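PDB 6Z8H: variant surface glycoprotein MITat 1.13 from Trypanosoma brucei, which probably forms the dense surface coat of the parasite, which evades host immunity by expressing a succession of antigenically distinct variants of this glycoprotein. Local coordinates for residues C31-C37 and P188-I192; R44-Y48 and L268-R272; Y52-I56 and L102-R106; A111-I116 and V263-L268; E118-Y123 and F256-A261. One frame throughout, in Å; residues are numbered along the deposited sequence.

Contact 1. Residues C31-C37 and P188-I192; sequences CTTACGC and PAKLI. With MAN (alpha-D-mannopyranose), chain C.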
# COMPACT_ATOMS: atom_id res chain seq x y z
N CYS A 31 23.36 4.77 -4.97
CA CYS A 31 23.22 3.64 -5.88
C CYS A 31 23.65 4.04 -7.28
O CYS A 31 23.64 5.22 -7.66
CB CYS A 31 21.77 3.13 -5.89
SG CYS A 31 20.48 4.34 -6.41
N THR A 32 24.01 3.04 -8.08
CA THR A 32 24.69 3.29 -9.36
C THR A 32 24.13 2.52 -10.55
O THR A 32 24.53 2.81 -11.68
CB THR A 32 26.20 3.00 -9.27
OG1 THR A 32 26.43 1.64 -8.86
CG2 THR A 32 26.86 3.95 -8.27
N THR A 33 23.19 1.60 -10.35
CA THR A 33 22.58 0.86 -11.44
C THR A 33 21.07 0.88 -11.18
O THR A 33 20.62 1.09 -10.05
CB THR A 33 23.03 -0.59 -11.47
OG1 THR A 33 22.60 -1.26 -10.29
CG2 THR A 33 24.55 -0.66 -11.53
N ALA A 34 20.29 0.59 -12.21
CA ALA A 34 18.86 0.55 -12.02
C ALA A 34 18.47 -0.57 -11.08
O ALA A 34 17.60 -0.40 -10.22
CB ALA A 34 18.17 0.36 -13.36
N CYS A 35 19.04 -1.76 -11.26
CA CYS A 35 18.75 -2.87 -10.35
C CYS A 35 19.11 -2.54 -8.91
O CYS A 35 18.34 -2.83 -7.99
CB CYS A 35 19.49 -4.13 -10.79
SG CYS A 35 18.92 -4.81 -12.40
N GLY A 36 20.26 -1.89 -8.68
CA GLY A 36 20.67 -1.54 -7.34
C GLY A 36 19.82 -0.44 -6.74
O GLY A 36 19.45 -0.49 -5.56
N CYS A 37 19.49 0.59 -7.52
CA CYS A 37 18.66 1.66 -7.01
C CYS A 37 17.28 1.14 -6.63
O CYS A 37 16.75 1.47 -5.56
CB CYS A 37 18.50 2.79 -8.03
SG CYS A 37 19.98 3.75 -8.33
N PRO A 188 17.96 8.48 -4.04
CA PRO A 188 18.17 7.51 -5.12
C PRO A 188 18.64 8.22 -6.38
O PRO A 188 18.22 9.34 -6.67
CB PRO A 188 16.79 6.88 -5.31
CG PRO A 188 16.06 7.14 -4.02
CD PRO A 188 16.56 8.49 -3.59
N ALA A 189 19.55 7.56 -7.11
CA ALA A 189 20.19 8.16 -8.28
C ALA A 189 19.25 8.20 -9.47
O ALA A 189 18.42 7.31 -9.67
CB ALA A 189 21.47 7.40 -8.64
N LYS A 190 19.43 9.23 -10.31
CA LYS A 190 18.60 9.38 -11.50
C LYS A 190 19.09 8.49 -12.64
O LYS A 190 18.29 8.04 -13.45
CB LYS A 190 18.61 10.84 -11.94
CG LYS A 190 17.38 11.64 -11.57
CD LYS A 190 17.52 13.07 -12.08
CE LYS A 190 16.18 13.69 -12.39
NZ LYS A 190 16.23 15.18 -12.43
N LEU A 191 20.39 8.21 -12.66
CA LEU A 191 21.04 7.33 -13.63
C LEU A 191 21.12 7.83 -15.08
O LEU A 191 22.22 7.90 -15.64
CB LEU A 191 20.44 5.92 -13.62
CG LEU A 191 20.36 5.28 -12.21
CD1 LEU A 191 19.63 3.97 -12.33
CD2 LEU A 191 21.73 5.07 -11.61
N ILE A 192 20.00 8.14 -15.72
CA ILE A 192 19.98 8.57 -17.12
C ILE A 192 19.38 9.97 -17.16
O ILE A 192 18.25 10.19 -16.69
CB ILE A 192 19.19 7.59 -18.01
CG1 ILE A 192 19.89 6.23 -18.04
CG2 ILE A 192 19.02 8.18 -19.39
CD1 ILE A 192 19.12 5.15 -18.81
C1 MAN C . 17.25 -9.10 -7.48
C2 MAN C . 16.59 -7.71 -7.57
C3 MAN C . 17.57 -6.63 -7.87
C4 MAN C . 18.81 -6.69 -6.96
C5 MAN C . 19.42 -8.11 -7.00
C6 MAN C . 20.55 -8.24 -6.00
O2 MAN C . 16.07 -7.33 -6.30
O3 MAN C . 16.98 -5.35 -7.79
O4 MAN C . 19.81 -5.76 -7.42
O5 MAN C . 18.41 -9.07 -6.66
O6 MAN C . 21.14 -6.92 -5.84

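Contact 2. Residues R44-Y48 and L268-R272; sequences RLDLY and LKAIR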
# COMPACT_ATOMS: atom_id res chain seq x y z
N ARG A 44 14.64 0.01 1.70
CA ARG A 44 14.34 1.11 2.61
C ARG A 44 12.85 1.19 2.91
O ARG A 44 12.44 1.42 4.07
CB ARG A 44 14.84 2.42 2.03
CG ARG A 44 16.35 2.52 1.90
CD ARG A 44 16.71 3.84 1.27
NE ARG A 44 16.34 4.96 2.13
CZ ARG A 44 16.09 6.19 1.68
NH1 ARG A 44 16.17 6.46 0.37
NH2 ARG A 44 15.79 7.17 2.51
N LEU A 45 12.01 1.00 1.90
CA LEU A 45 10.58 0.97 2.14
C LEU A 45 10.22 -0.13 3.13
O LEU A 45 9.38 0.07 4.03
CB LEU A 45 9.85 0.70 0.83
CG LEU A 45 8.31 0.62 0.95
CD1 LEU A 45 7.75 1.92 1.51
CD2 LEU A 45 7.69 0.30 -0.38
N ASP A 46 10.80 -1.31 2.96
CA ASP A 46 10.52 -2.44 3.82
C ASP A 46 10.84 -2.15 5.29
O ASP A 46 10.16 -2.68 6.18
CB ASP A 46 11.30 -3.68 3.36
CG ASP A 46 10.82 -4.95 4.04
OD1 ASP A 46 9.72 -5.45 3.68
OD2 ASP A 46 11.50 -5.44 4.98
N LEU A 47 11.79 -1.25 5.57
CA LEU A 47 12.04 -0.89 6.97
C LEU A 47 10.78 -0.32 7.62
O LEU A 47 10.47 -0.59 8.79
CB LEU A 47 13.13 0.17 7.07
CG LEU A 47 14.49 -0.16 6.45
CD1 LEU A 47 15.39 1.05 6.58
CD2 LEU A 47 15.08 -1.38 7.11
N TYR A 48 10.07 0.53 6.88
CA TYR A 48 8.88 1.19 7.40
C TYR A 48 7.67 0.29 7.33
O TYR A 48 6.87 0.26 8.27
CB TYR A 48 8.62 2.50 6.64
CG TYR A 48 9.78 3.47 6.66
CD1 TYR A 48 10.78 3.39 5.70
CD2 TYR A 48 9.87 4.48 7.61
CE1 TYR A 48 11.82 4.27 5.70
CE2 TYR A 48 10.94 5.35 7.62
CZ TYR A 48 11.92 5.25 6.65
OH TYR A 48 12.99 6.12 6.62
N LEU A 268 9.58 8.94 2.59
CA LEU A 268 10.18 8.23 3.72
C LEU A 268 10.55 9.20 4.84
O LEU A 268 10.27 8.93 6.02
CB LEU A 268 11.40 7.45 3.24
CG LEU A 268 11.12 6.37 2.19
CD1 LEU A 268 12.39 5.66 1.82
CD2 LEU A 268 10.05 5.39 2.72
N LYS A 269 11.12 10.35 4.50
CA LYS A 269 11.44 11.34 5.53
C LYS A 269 10.18 11.81 6.25
O LYS A 269 10.20 12.05 7.47
CB LYS A 269 12.18 12.54 4.93
CG LYS A 269 12.61 13.52 5.98
CD LYS A 269 13.56 14.56 5.43
CE LYS A 269 14.16 15.40 6.55
NZ LYS A 269 14.96 16.54 6.03
N ALA A 270 9.06 11.92 5.53
CA ALA A 270 7.81 12.35 6.17
C ALA A 270 7.39 11.41 7.30
O ALA A 270 6.81 11.86 8.30
CB ALA A 270 6.69 12.45 5.14
N ILE A 271 7.66 10.12 7.14
CA ILE A 271 7.32 9.17 8.19
C ILE A 271 8.17 9.45 9.41
O ILE A 271 7.68 9.52 10.54
CB ILE A 271 7.48 7.72 7.71
CG1 ILE A 271 6.56 7.41 6.53
CG2 ILE A 271 7.20 6.75 8.87
CD1 ILE A 271 6.84 6.06 5.91
N ARG A 272 9.48 9.63 9.20
CA ARG A 272 10.39 9.89 10.31
C ARG A 272 10.07 11.22 10.99
O ARG A 272 10.08 11.32 12.22
CB ARG A 272 11.83 9.87 9.80
CG ARG A 272 12.19 8.59 9.06
CD ARG A 272 13.71 8.42 8.94
NE ARG A 272 14.29 9.57 8.27
CZ ARG A 272 14.44 9.67 6.95
NH1 ARG A 272 14.04 8.70 6.14
NH2 ARG A 272 14.98 10.77 6.44
O HOH W 1 14.46 9.49 3.28

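Contact 3. Residues Y52-I56 and L102-R106; sequences YADGI and LATAR. With SO4 (sulfate ion), chain G.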
# COMPACT_ATOMS: atom_id res chain seq x y z
N TYR A 52 5.38 -1.10 10.44
CA TYR A 52 3.94 -0.85 10.43
C TYR A 52 3.17 -2.15 10.60
O TYR A 52 2.23 -2.21 11.41
CB TYR A 52 3.55 -0.14 9.12
CG TYR A 52 2.10 0.26 9.07
CD1 TYR A 52 1.66 1.44 9.67
CD2 TYR A 52 1.16 -0.53 8.43
CE1 TYR A 52 0.33 1.80 9.65
CE2 TYR A 52 -0.17 -0.18 8.42
CZ TYR A 52 -0.57 1.00 9.00
OH TYR A 52 -1.90 1.34 8.96
N ALA A 53 3.59 -3.21 9.91
CA ALA A 53 2.93 -4.51 10.04
C ALA A 53 3.08 -5.08 11.45
O ALA A 53 2.16 -5.71 11.97
CB ALA A 53 3.49 -5.48 9.00
N ASP A 54 4.24 -4.87 12.06
CA ASP A 54 4.42 -5.26 13.44
C ASP A 54 3.40 -4.53 14.29
O ASP A 54 2.78 -5.11 15.19
CB ASP A 54 5.82 -4.87 13.91
CG ASP A 54 6.90 -5.73 13.31
OD1 ASP A 54 6.60 -6.82 12.79
OD2 ASP A 54 8.08 -5.31 13.36
N GLY A 55 3.19 -3.24 14.01
CA GLY A 55 2.21 -2.50 14.78
C GLY A 55 0.80 -3.02 14.56
O GLY A 55 -0.00 -3.11 15.51
N ILE A 56 0.46 -3.38 13.32
CA ILE A 56 -0.87 -3.95 13.05
C ILE A 56 -1.08 -5.23 13.82
O ILE A 56 -2.14 -5.44 14.42
CB ILE A 56 -1.03 -4.17 11.53
CG1 ILE A 56 -1.15 -2.81 10.84
CG2 ILE A 56 -2.16 -5.08 11.24
CD1 ILE A 56 -2.50 -2.18 10.92
N LEU A 102 -1.10 4.06 14.98
CA LEU A 102 -1.34 3.44 13.67
C LEU A 102 -2.12 4.36 12.75
O LEU A 102 -1.78 4.48 11.58
CB LEU A 102 -2.00 2.08 13.84
CG LEU A 102 -1.12 0.95 14.33
CD1 LEU A 102 -1.86 -0.25 14.79
CD2 LEU A 102 -0.14 0.57 13.19
N ALA A 103 -3.16 5.03 13.25
CA ALA A 103 -3.95 5.90 12.38
C ALA A 103 -3.13 7.08 11.87
O ALA A 103 -3.30 7.50 10.72
CB ALA A 103 -5.19 6.38 13.14
N THR A 104 -2.21 7.60 12.69
CA THR A 104 -1.34 8.68 12.24
C THR A 104 -0.34 8.18 11.18
O THR A 104 -0.07 8.85 10.16
CB THR A 104 -0.61 9.29 13.44
OG1 THR A 104 -1.58 9.86 14.33
CG2 THR A 104 0.39 10.39 13.03
N ALA A 105 0.20 6.98 11.41
CA ALA A 105 1.19 6.44 10.49
C ALA A 105 0.58 6.01 9.16
O ALA A 105 1.25 6.09 8.12
CB ALA A 105 1.86 5.22 11.10
N ARG A 106 -0.68 5.55 9.16
CA ARG A 106 -1.29 4.89 8.01
C ARG A 106 -1.15 5.74 6.75
O ARG A 106 -0.60 5.24 5.76
CB ARG A 106 -2.75 4.51 8.33
CG ARG A 106 -3.49 3.92 7.13
CD ARG A 106 -4.89 3.42 7.53
NE ARG A 106 -4.82 2.23 8.39
CZ ARG A 106 -5.26 2.14 9.64
NH1 ARG A 106 -5.86 3.18 10.23
NH2 ARG A 106 -5.11 0.99 10.31
S SO4 G . -3.48 -0.88 6.64
O1 SO4 G . -4.45 0.18 6.47
O2 SO4 G . -3.24 -1.07 8.05
O3 SO4 G . -2.25 -0.52 5.99
O4 SO4 G . -3.99 -2.09 6.07

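Contact 4. Residues A111-I116 and V263-L268; sequences AAISKI and VAHEAL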
# COMPACT_ATOMS: atom_id res chain seq x y z
N ALA A 111 1.41 6.83 1.48
CA ALA A 111 1.99 7.76 0.52
C ALA A 111 3.38 7.31 0.09
O ALA A 111 3.75 7.46 -1.09
CB ALA A 111 2.03 9.16 1.14
N ALA A 112 4.15 6.73 1.02
CA ALA A 112 5.49 6.26 0.68
C ALA A 112 5.44 5.02 -0.20
O ALA A 112 6.21 4.90 -1.17
CB ALA A 112 6.27 5.98 1.97
N ILE A 113 4.54 4.09 0.08
CA ILE A 113 4.40 2.91 -0.76
C ILE A 113 4.09 3.32 -2.19
O ILE A 113 4.71 2.84 -3.16
CB ILE A 113 3.29 1.98 -0.24
CG1 ILE A 113 3.72 1.34 1.09
CG2 ILE A 113 2.93 0.95 -1.32
CD1 ILE A 113 2.56 0.67 1.83
N SER A 114 3.15 4.24 -2.37
CA SER A 114 2.75 4.58 -3.73
C SER A 114 3.88 5.29 -4.47
O SER A 114 4.11 5.03 -5.65
CB SER A 114 1.50 5.44 -3.73
OG SER A 114 1.76 6.74 -3.28
N LYS A 115 4.60 6.18 -3.79
CA LYS A 115 5.66 6.95 -4.44
C LYS A 115 6.89 6.10 -4.72
O LYS A 115 7.49 6.20 -5.80
CB LYS A 115 5.95 8.18 -3.59
CG LYS A 115 4.86 9.24 -3.70
CD LYS A 115 4.98 10.31 -2.64
CE LYS A 115 3.98 11.43 -2.85
NZ LYS A 115 4.39 12.65 -2.12
N ILE A 116 7.25 5.20 -3.82
CA ILE A 116 8.39 4.31 -4.05
C ILE A 116 8.09 3.31 -5.15
O ILE A 116 8.95 3.03 -5.98
CB ILE A 116 8.81 3.61 -2.74
CG1 ILE A 116 9.64 4.54 -1.86
CG2 ILE A 116 9.54 2.31 -3.05
CD1 ILE A 116 9.98 3.98 -0.52
N VAL A 263 10.83 12.55 -4.70
CA VAL A 263 9.56 12.56 -3.99
C VAL A 263 9.38 11.30 -3.15
O VAL A 263 8.82 11.35 -2.05
CB VAL A 263 8.42 12.75 -5.01
CG1 VAL A 263 7.10 12.41 -4.46
CG2 VAL A 263 8.43 14.19 -5.54
N ALA A 264 9.85 10.15 -3.66
CA ALA A 264 9.84 8.92 -2.88
C ALA A 264 10.71 9.05 -1.63
O ALA A 264 10.29 8.71 -0.52
CB ALA A 264 10.28 7.76 -3.76
N HIS A 265 11.94 9.55 -1.81
CA HIS A 265 12.83 9.81 -0.69
C HIS A 265 12.16 10.71 0.34
O HIS A 265 12.24 10.47 1.55
CB HIS A 265 14.10 10.47 -1.23
CG HIS A 265 15.29 10.45 -0.31
ND1 HIS A 265 15.91 9.29 0.07
CD2 HIS A 265 16.05 11.46 0.17
CE1 HIS A 265 16.99 9.58 0.78
NE2 HIS A 265 17.11 10.89 0.83
N GLU A 266 11.54 11.79 -0.09
CA GLU A 266 10.88 12.76 0.80
C GLU A 266 9.72 12.08 1.53
O GLU A 266 9.45 12.50 2.67
CB GLU A 266 10.40 13.99 0.05
CG GLU A 266 9.75 15.03 0.93
CD GLU A 266 10.51 15.37 2.21
OE1 GLU A 266 9.94 15.13 3.34
OE2 GLU A 266 11.67 15.86 2.10
N ALA A 267 9.06 11.09 0.94
CA ALA A 267 7.93 10.44 1.60
C ALA A 267 8.41 9.55 2.74
O ALA A 267 7.74 9.46 3.78
CB ALA A 267 7.14 9.60 0.60
N LEU A 268 9.58 8.94 2.59
CA LEU A 268 10.18 8.23 3.72
C LEU A 268 10.55 9.20 4.84
O LEU A 268 10.27 8.93 6.02
CB LEU A 268 11.40 7.45 3.24
CG LEU A 268 11.12 6.37 2.19
CD1 LEU A 268 12.39 5.66 1.82
CD2 LEU A 268 10.05 5.39 2.72
O HOH W 2 6.96 13.35 -1.16

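Contact 5. Residues E118-Y123 and F256-A261; sequences EAAGVY and FLGSNA. With NAG (2-acetamido-2-deoxy-beta-D-glucopyranose), chain E.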
# COMPACT_ATOMS: atom_id res chain seq x y z
N GLU A 118 6.00 3.65 -7.69
CA GLU A 118 6.04 4.36 -8.97
C GLU A 118 7.48 4.56 -9.43
O GLU A 118 7.79 4.34 -10.61
CB GLU A 118 5.31 5.71 -8.87
CG GLU A 118 5.25 6.43 -10.21
CD GLU A 118 4.41 7.68 -10.21
OE1 GLU A 118 3.64 7.88 -9.26
OE2 GLU A 118 4.47 8.48 -11.16
N ALA A 119 8.37 4.97 -8.53
CA ALA A 119 9.77 5.14 -8.91
C ALA A 119 10.40 3.81 -9.31
O ALA A 119 11.21 3.77 -10.24
CB ALA A 119 10.54 5.79 -7.77
N ALA A 120 10.00 2.72 -8.66
CA ALA A 120 10.51 1.39 -8.97
C ALA A 120 10.11 0.99 -10.38
O ALA A 120 10.92 0.39 -11.11
CB ALA A 120 9.96 0.39 -7.96
N GLY A 121 8.91 1.36 -10.81
CA GLY A 121 8.52 1.10 -12.18
C GLY A 121 9.41 1.84 -13.17
O GLY A 121 9.82 1.30 -14.21
N VAL A 122 9.70 3.11 -12.88
CA VAL A 122 10.65 3.82 -13.73
C VAL A 122 12.00 3.10 -13.75
O VAL A 122 12.61 2.94 -14.82
CB VAL A 122 10.77 5.31 -13.36
CG1 VAL A 122 11.72 6.03 -14.32
CG2 VAL A 122 9.42 5.97 -13.40
N TYR A 123 12.49 2.63 -12.59
CA TYR A 123 13.77 1.91 -12.60
C TYR A 123 13.71 0.65 -13.47
O TYR A 123 14.72 0.26 -14.05
CB TYR A 123 14.25 1.59 -11.18
CG TYR A 123 14.82 2.78 -10.46
CD1 TYR A 123 15.98 3.39 -10.92
CD2 TYR A 123 14.26 3.26 -9.27
CE1 TYR A 123 16.53 4.50 -10.28
CE2 TYR A 123 14.80 4.36 -8.63
CZ TYR A 123 15.96 4.94 -9.10
OH TYR A 123 16.47 6.03 -8.44
N PHE A 256 14.29 10.59 -17.49
CA PHE A 256 13.16 9.68 -17.33
C PHE A 256 12.53 9.80 -15.95
O PHE A 256 11.30 9.86 -15.83
CB PHE A 256 13.62 8.25 -17.56
CG PHE A 256 13.84 7.92 -19.02
CD1 PHE A 256 12.76 7.53 -19.79
CD2 PHE A 256 15.11 7.99 -19.62
CE1 PHE A 256 12.93 7.23 -21.15
CE2 PHE A 256 15.28 7.66 -20.97
CZ PHE A 256 14.18 7.29 -21.73
N LEU A 257 13.34 9.84 -14.91
CA LEU A 257 12.80 9.80 -13.55
C LEU A 257 12.24 11.14 -13.11
O LEU A 257 11.33 11.18 -12.25
CB LEU A 257 13.88 9.37 -12.55
CG LEU A 257 13.90 7.92 -12.07
CD1 LEU A 257 15.15 7.63 -11.26
CD2 LEU A 257 12.66 7.62 -11.30
N GLY A 258 12.76 12.23 -13.63
CA GLY A 258 12.35 13.53 -13.12
C GLY A 258 12.55 13.58 -11.63
O GLY A 258 13.62 13.24 -11.11
N SER A 259 11.52 14.01 -10.92
CA SER A 259 11.58 14.12 -9.47
C SER A 259 10.97 12.91 -8.77
O SER A 259 10.72 12.97 -7.56
CB SER A 259 10.92 15.42 -9.03
OG SER A 259 9.53 15.45 -9.29
N ASN A 260 10.72 11.81 -9.48
CA ASN A 260 10.00 10.69 -8.88
C ASN A 260 10.80 10.08 -7.73
O ASN A 260 10.22 9.70 -6.70
CB ASN A 260 9.79 9.58 -9.91
CG ASN A 260 8.61 9.81 -10.86
OD1 ASN A 260 8.38 8.98 -11.73
ND2 ASN A 260 7.89 10.92 -10.71
N ALA A 261 12.12 9.95 -7.90
CA ALA A 261 12.91 9.35 -6.83
C ALA A 261 13.08 10.31 -5.67
O ALA A 261 13.10 9.89 -4.51
CB ALA A 261 14.27 8.91 -7.36
C1 NAG E . 6.62 11.05 -11.58
C2 NAG E . 5.47 11.82 -10.78
C3 NAG E . 4.28 12.09 -11.62
C4 NAG E . 4.70 12.72 -12.93
C5 NAG E . 5.79 11.85 -13.51
C6 NAG E . 6.26 12.37 -14.85
C7 NAG E . 5.15 11.68 -8.35
C8 NAG E . 4.81 10.76 -7.25
N2 NAG E . 5.18 11.08 -9.55
O3 NAG E . 3.42 12.98 -10.95
O4 NAG E . 3.54 12.57 -13.63
O5 NAG E . 6.88 11.84 -12.68
O6 NAG E . 6.95 11.35 -15.51
O7 NAG E . 5.31 12.82 -8.14

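Contact 1. Residues C31-C37 and P188-I192
Cys31 and Ala189 bring their CA atoms to 5.9 Å where the loop 188-192 runs past the N-terminal end of the long helix 34-75, a helix start that is both N-capped and disulfide-braced. Thr33 is the N-cap residue: its OG1 accepts from Gly36 N with an N-H...O angle of 153°. The Cys31-Cys37 disulfide then ties the incoming loop to the first helical turn. Across from it, the hydrogen bond from Ile192 N back to Lys190 O closes a classic gamma turn centred on Leu191, whose positive phi (69°) belongs to that turn. Leu191 faces the helix start and its two methyls divide the work. CD1 sits 3.4 Å from Ala34 N and also meets the Ala34 methyl, whereas CD2 approaches Thr32 O at 3.6 Å and Cys37 SG at 3.9 Å. Ala189 lays its CB against the bridge, close to both sulfurs, and comes within 3.2 Å of Cys31 O. With chi1 at 60°, Cys31 SG lies between its own backbone N and carbonyl carbon, which turns the sulfur toward Pro188 and Ala189. Across the contact, methyls rest on the cystine and on backbone atoms. Cys35 is linked to Cys165 by a second disulfide, and its carbonyl accepts a hydrogen bond from a glycan: mannose O3 donates to Cys35 O at 2.9 Å.

Contact 2. Residues R44-Y48 and L268-R272
The core helical bundle of the elongated VSG domain is represented here by helices 34-75 and 260-273, whose local axes come no closer than 11.1 Å at an angle of 30°, so that long side chains must span the gap. Tyr48 and Leu268 fill much of it. Leu268 CD2 rests 3.6 Å from Tyr48 CE1, while Ile271 CG2 reaches CD2 of the same ring at 3.7 Å. The other Leu268 methyl, CD1, lies over the centre of the Arg44 guanidinium, 3.7 Å above its plane. At the polar rim Arg272, bent at chi3 (-57°), swings its NH1 onto Tyr48 OH, a 2.8 Å bond with the oxygen in the guanidinium plane and an N-H...O angle of 159°. The phenol oxygen also bonds to Glu182 OE1, and the second oxygen of that carboxylate forms a salt bridge with Arg44 NE. Glu182 therefore links Tyr48 and Arg44 from outside the two segments, and one water, held at 3.0 Å by Arg272 NH1 and weakly by Arg44 NH2, joins the arginines. Beneath this polar edge, helix 78-129 closes the apolar side: its Ile116 packs on Leu45 and Leu268, and its Leu108 on Ile271.

Contact 3. Residues Y52-I56 and L102-R106
Apolar packing between helices 34-75 and 78-129 centres on Leu102, which points at Tyr52 and Gly55. Its CD2 makes an off-centre CH-pi contact with the Tyr52 ring, 4.2 Å from the centroid, and also grazes Ile56 CG1. Its CD1 lies 3.5 Å from Gly55 O, and the absence of a CB at Gly55 leaves room for CD2. Ala105 CB meets the ring differently, at its edge, 4.0 Å from Tyr52 CE1.

Polar contacts collect at the far end of the tyrosine. With CG anti to the backbone N (chi1 -175°), the ring is carried across to Arg106, and the ring and guanidinium planes stand at 90°. Tyr52 OH lies 3.3 Å from Arg106 CB and 3.1 Å from Arg106 NE, alongside the arginine's chain. A sulfate ion, probably from the crystallisation liquor, accepts from both groups: Tyr52 OH donates to its O2 at 2.9 Å, and Arg106 NE to its O1 at 2.8 Å. Tyr52 and Arg106 of the second subunit bind the same ion, so a four-residue anion site bridges the dimer, and Ile56 and Arg106 also pack across that interface. Underneath lies the antiparallel helical hairpin that forms the shaft of A-type VSG N-terminal domains, its local axes at 147°.

Contact 4. Residues A111-I116 and V263-L268
Lys115 stretches its aliphatic chain over Val263, crossing that side chain at about a right angle; its CD presses to 3.5 Å from Val263 CG1, tighter than an ordinary van der Waals contact. Beyond CG the lysine is fully extended, which lays CD, CE and NZ all along the CG1 methyl, with NZ at the outer edge. There NZ donates to a water at 2.8 Å, and the water passes a hydrogen bond to Val263 O, so the charged end is tethered to the partner backbone indirectly. Further in, the interface is built of small residues. Ala267 CB settles 3.7 Å from Ala112 CA and also touches Lys115 CD, and Ala264 CB nestles between Lys115 O and Ile116 CG1, the latter at 3.8 Å. These alanines let the antiparallel helices 78-129 and 260-273 approach to 8.4 Å between local axes, at 160°. On the deep side Ile116 sends CD1 to Leu268 CD2 (3.5 Å), again roughly at right angles, with Ala112 CB beside the same methyl. On another face of helix 78-129, Ile113 meets Ile113 of the second subunit. The chemistry is graded from buried hydrocarbon to a hydrated lysine beside a glycan: the small alanines permit close backbone approach, while the charged group stays at the hydrated edge.

Contact 5. Residues E118-Y123 and F256-A261
Leu257 forks between Val122 and Tyr123, one methyl to each. Its CD2 slants across Val122 CG1 at 3.5 Å, whereas CD1 meets Tyr123 CZ, also at 3.5 Å, with the two side chains crossing at nearly a right angle. The tyrosine hydroxyl touches the same methyl, lies 3.8 Å from Ala261 CB and finds its polar partner outside, in Ala189 O. Val122 uses its second branch as well: CG2 is set crosswise to Asn260, 3.6 Å from its OD1. The type II' turn from Leu257 to Asn260, which leads into helix 260-273, brings leucine and asparagine onto the same flank of helix 78-129. Ala119 CB fits under the Asn260 backbone.

Asn260 carries the N-linked glycan, ND2 being joined to C1 of the first N-acetylglucosamine at 1.5 Å. Glu118 reaches the sugar with a chain that runs extended away from its backbone N (chi1 -176°), and OE2 accepts from the acetamido N2 at 3.1 Å and 140°. The same oxygen is hydrogen-bonded by Asn124 ND2 of the second subunit, which gives Asn260 OD1 a weak bond too. A carboxylate with two such donors would probably be stabilised as the anion, and its position couples the root of the glycan to the dimer interface.

Overall arrangement
Three helices, 34-75, 78-129 and 260-273, are joined pairwise by contacts 2, 3, 4 and 5. Contacts 2 and 4 share Leu268 and have centres about 8 Å apart; Arg44 NH1 also meets His265 ND1 at 2.9 Å. Contact 5 continues contact 4 along the same helix pair, its centre about 11 Å away. Contact 1 adds the loop before strand 194-202 and is stitched to contact 5 where Ala189 O lies 2.6 Å from Tyr123 OH. Contact 3 follows contact 2 along helix 34-75, centres about 12 Å apart, and lies about 30 Å from contact 1. Glycan meets contacts 1, 4 and 5, whereas contacts 3, 4 and 5 all reach the second subunit.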